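Long-range contact in DyP-type peroxidase (Pleurotus ostreatus PC15, PDB 6FSK), which is a heme-containing dye-decolorizing peroxidase that probably oxidises dyes and other reducing substrates, Mn(II) among them, at the expense of hydrogen peroxide: residues K309-D314 / P335-E340. The protein carries 1 engineered substitution. Sequence-based numbering, arbitrary orientation.
Sequences KFDFGD and PRNDLE. With HEM (protoporphyrin IX containing Fe), chain C.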
loop_
_atom_site.group_PDB
_atom_site.type_symbol
_atom_site.label_atom_id
_atom_site.label_comp_id
_atom_site.label_asym_id
_atom_site.label_seq_id
_atom_site.Cartn_x
_atom_site.Cartn_y
_atom_site.Cartn_z
ATOM N N LYS A 309 4.017 18.143 7.365
ATOM C CA LYS A 309 5.191 19.016 7.190
ATOM C C LYS A 309 6.190 18.721 8.295
ATOM O O LYS A 309 6.249 19.394 9.369
ATOM C CB LYS A 309 4.689 20.483 7.362
ATOM C CG LYS A 309 5.803 21.482 7.362
ATOM C CD LYS A 309 6.422 21.533 6.035
ATOM C CE LYS A 309 6.596 22.988 5.577
ATOM N NZ LYS A 309 7.901 22.998 4.872
ATOM N N PHE A 310 6.971 17.679 8.080
ATOM C CA PHE A 310 8.059 17.262 8.999
ATOM C C PHE A 310 8.985 16.406 8.173
ATOM O O PHE A 310 8.574 15.879 7.108
ATOM C CB PHE A 310 7.561 16.500 10.222
ATOM C CG PHE A 310 6.783 15.228 9.890
ATOM C CD1 PHE A 310 5.447 15.284 9.652
ATOM C CD2 PHE A 310 7.433 14.012 9.833
ATOM C CE1 PHE A 310 4.729 14.151 9.359
ATOM C CE2 PHE A 310 6.749 12.885 9.558
ATOM C CZ PHE A 310 5.429 12.948 9.323
ATOM N N ASP A 311 10.251 16.333 8.563
ATOM C CA ASP A 311 11.221 15.579 7.828
ATOM C C ASP A 311 12.155 14.742 8.715
ATOM O O ASP A 311 13.055 14.118 8.217
ATOM C CB ASP A 311 12.012 16.476 6.893
ATOM C CG ASP A 311 12.776 17.572 7.638
ATOM O OD1 ASP A 311 12.870 17.608 8.861
ATOM O OD2 ASP A 311 13.295 18.483 6.969
ATOM N N PHE A 312 11.916 14.750 10.035
ATOM C CA PHE A 312 12.787 14.106 11.042
ATOM C C PHE A 312 14.122 14.833 11.342
ATOM O O PHE A 312 14.905 14.363 12.169
ATOM C CB PHE A 312 13.019 12.601 10.815
ATOM C CG PHE A 312 11.751 11.813 10.528
ATOM C CD1 PHE A 312 10.734 11.738 11.413
ATOM C CD2 PHE A 312 11.673 11.056 9.399
ATOM C CE1 PHE A 312 9.581 11.019 11.173
ATOM C CE2 PHE A 312 10.520 10.300 9.117
ATOM C CZ PHE A 312 9.509 10.291 10.024
ATOM N N GLY A 313 14.253 15.998 10.772
ATOM C CA GLY A 313 15.392 16.870 11.021
ATOM C C GLY A 313 16.688 16.141 10.892
ATOM O O GLY A 313 16.937 15.414 9.945
ATOM N N ASP A 314 17.583 16.315 11.873
ATOM C CA ASP A 314 18.808 15.559 11.932
ATOM C C ASP A 314 18.784 14.591 13.158
ATOM O O ASP A 314 19.823 14.170 13.666
ATOM C CB ASP A 314 20.056 16.490 12.009
ATOM C CG ASP A 314 20.036 17.364 13.274
ATOM O OD1 ASP A 314 19.039 17.410 14.015
ATOM O OD2 ASP A 314 21.072 18.028 13.544
ATOM N N PRO A 335 11.611 7.290 4.792
ATOM C CA PRO A 335 12.639 7.792 5.767
ATOM C C PRO A 335 12.839 9.288 5.839
ATOM O O PRO A 335 13.490 9.773 6.779
ATOM C CB PRO A 335 13.920 7.078 5.303
ATOM C CG PRO A 335 13.413 5.786 4.730
ATOM C CD PRO A 335 12.168 6.177 3.995
ATOM N N ARG A 336 12.356 10.035 4.850
ATOM C CA ARG A 336 12.582 11.490 4.845
ATOM C C ARG A 336 14.052 11.827 5.046
ATOM O O ARG A 336 14.945 11.252 4.385
ATOM C CB ARG A 336 11.627 12.227 5.814
ATOM C CG ARG A 336 10.140 11.805 5.550
ATOM C CD ARG A 336 9.140 12.634 6.336
ATOM N NE ARG A 336 7.813 12.021 6.264
ATOM C CZ ARG A 336 6.690 12.662 6.075
ATOM N NH1 ARG A 336 6.655 13.989 6.075
ATOM N NH2 ARG A 336 5.581 11.957 5.893
ATOM N N ASN A 337 14.340 12.793 5.931
ATOM C CA ASN A 337 15.750 13.212 6.072
ATOM C C ASN A 337 16.659 12.164 6.634
ATOM O O ASN A 337 17.908 12.267 6.507
ATOM C CB ASN A 337 15.848 14.394 6.992
ATOM C CG ASN A 337 15.476 15.651 6.382
ATOM O OD1 ASN A 337 15.104 15.706 5.260
ATOM N ND2 ASN A 337 15.691 16.758 7.143
ATOM N N ASP A 338 16.114 11.072 7.171
ATOM C CA ASP A 338 17.053 10.030 7.608
ATOM C C ASP A 338 17.985 9.624 6.462
ATOM O O ASP A 338 19.199 9.371 6.687
ATOM C CB ASP A 338 16.337 8.806 8.120
ATOM C CG ASP A 338 15.672 8.991 9.445
ATOM O OD1 ASP A 338 15.760 10.041 10.098
ATOM O OD2 ASP A 338 15.015 7.975 9.863
ATOM N N LEU A 339 17.422 9.504 5.223
ATOM C CA LEU A 339 18.221 9.205 4.056
ATOM C C LEU A 339 18.546 10.422 3.194
ATOM O O LEU A 339 19.615 10.403 2.552
ATOM C CB LEU A 339 17.663 8.086 3.192
ATOM C CG LEU A 339 17.397 6.742 3.880
ATOM C CD1 LEU A 339 16.797 5.713 2.955
ATOM C CD2 LEU A 339 18.630 6.174 4.526
ATOM N N GLU A 340 17.638 11.404 3.211
ATOM C CA GLU A 340 17.785 12.550 2.264
ATOM C C GLU A 340 18.675 13.589 2.812
ATOM O O GLU A 340 19.267 14.362 2.005
ATOM C CB GLU A 340 16.449 13.147 1.902
ATOM C CG GLU A 340 15.532 12.217 1.144
ATOM C CD GLU A 340 14.312 12.955 0.543
ATOM O OE1 GLU A 340 14.384 14.226 0.499
ATOM O OE2 GLU A 340 13.353 12.330 0.002
HETATM C CHA HEM C . 1.745 5.024 6.067
HETATM C CHB HEM C . -0.923 1.685 8.297
HETATM C CHC HEM C . 0.897 -1.650 5.341
HETATM C CHD HEM C . 3.815 1.633 3.296
HETATM C C1A HEM C . 0.838 4.438 6.951
HETATM C C2A HEM C . 0.075 5.119 7.951
HETATM C C3A HEM C . -0.705 4.203 8.543
HETATM C C4A HEM C . -0.364 2.942 7.960
HETATM C CMA HEM C . -1.630 4.427 9.690
HETATM C CAA HEM C . 0.185 6.601 8.274
HETATM C CBA HEM C . -0.777 7.550 7.572
HETATM C CGA HEM C . -0.486 7.700 6.102
HETATM O O1A HEM C . 0.466 8.385 5.724
HETATM O O2A HEM C . -1.259 7.131 5.292
HETATM C C1B HEM C . -0.676 0.444 7.705
HETATM C C2B HEM C . -1.310 -0.758 8.004
HETATM C C3B HEM C . -0.852 -1.727 7.168
HETATM C C4B HEM C . 0.149 -1.046 6.334
HETATM C CMB HEM C . -2.316 -0.977 9.107
HETATM C CAB HEM C . -1.133 -3.173 7.025
HETATM C CBB HEM C . -2.240 -3.735 7.458
HETATM C C1C HEM C . 1.900 -1.142 4.574
HETATM C C2C HEM C . 2.743 -1.791 3.662
HETATM C C3C HEM C . 3.597 -0.894 3.089
HETATM C C4C HEM C . 3.226 0.395 3.620
HETATM C CMC HEM C . 2.666 -3.264 3.360
HETATM C CAC HEM C . 4.735 -1.040 2.141
HETATM C CBC HEM C . 5.475 -2.162 2.025
HETATM C C1D HEM C . 3.417 2.846 3.866
HETATM C C2D HEM C . 3.962 4.136 3.340
HETATM C C3D HEM C . 3.323 5.095 4.114
HETATM C C4D HEM C . 2.515 4.365 5.077
HETATM C CMD HEM C . 4.906 4.358 2.228
HETATM C CAD HEM C . 3.526 6.605 4.083
HETATM C CBD HEM C . 4.689 7.061 4.906
HETATM C CGD HEM C . 4.938 8.541 4.746
HETATM O O1D HEM C . 5.038 9.153 5.838
HETATM O O2D HEM C . 4.918 9.055 3.647
HETATM N NA HEM C . 0.652 3.056 7.019
HETATM N NB HEM C . 0.266 0.247 6.751
HETATM N NC HEM C . 2.312 0.212 4.628
HETATM N ND HEM C . 2.635 3.041 4.929
HETATM FE FE HEM C . 1.524 1.644 5.889
HETATM O O HOH W 1 16.988 12.315 10.733
#
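The loop of D311 meets the start of the short helix 337-340 through one backbone bond, N337 N to D311 O at 2.9 Å, and R336, the N-cap residue, has its CA 5.2 Å from the CA of D311. R336 reaches past F312 to F310, its chain extended from CG to NE (chi2 -172°, chi3 -168°), and its guanidinium lies flat on one face of the F310 ring. The two planes are only 8° apart and CZ of R336 sits 3.9 Å from the ring centroid, a cation-pi stack. The guanidinium edge serves polar partners: NH1 donates to F310 O at 2.9 Å, and NH2 reaches the heme propionate oxygen O1D, also at 2.9 Å. N308 OD1 is a further acceptor of NH2. These bonds and the ring on its face together fix the rotation of the guanidinium, whose charge probably helps to balance the propionate. An alanine in place of R336 would probably leave F310 without its stacking partner and the propionate O1D without this donor. F312 turns a ring edge to P335 O, which lies near its plane 3.4 Å from CD2, while CD2 and CE2 pack on CB, CG and CD of R336, the two side chains crossing at about a right angle. Farther along, N337 ND2 makes a weak bond to G313 O. D311 OD1 accepts from G313 N, closing an Asx turn in the loop. A water bridges G313 O at 3.2 Å and D338 OD1 at 2.7 Å, and the D338 carboxylate also forms a salt bridge with R331. What results is an arginine-propionate contact in the heme pocket of a DyP-type peroxidase, made by the N-cap residue of a helix that follows the axial H329 in sequence.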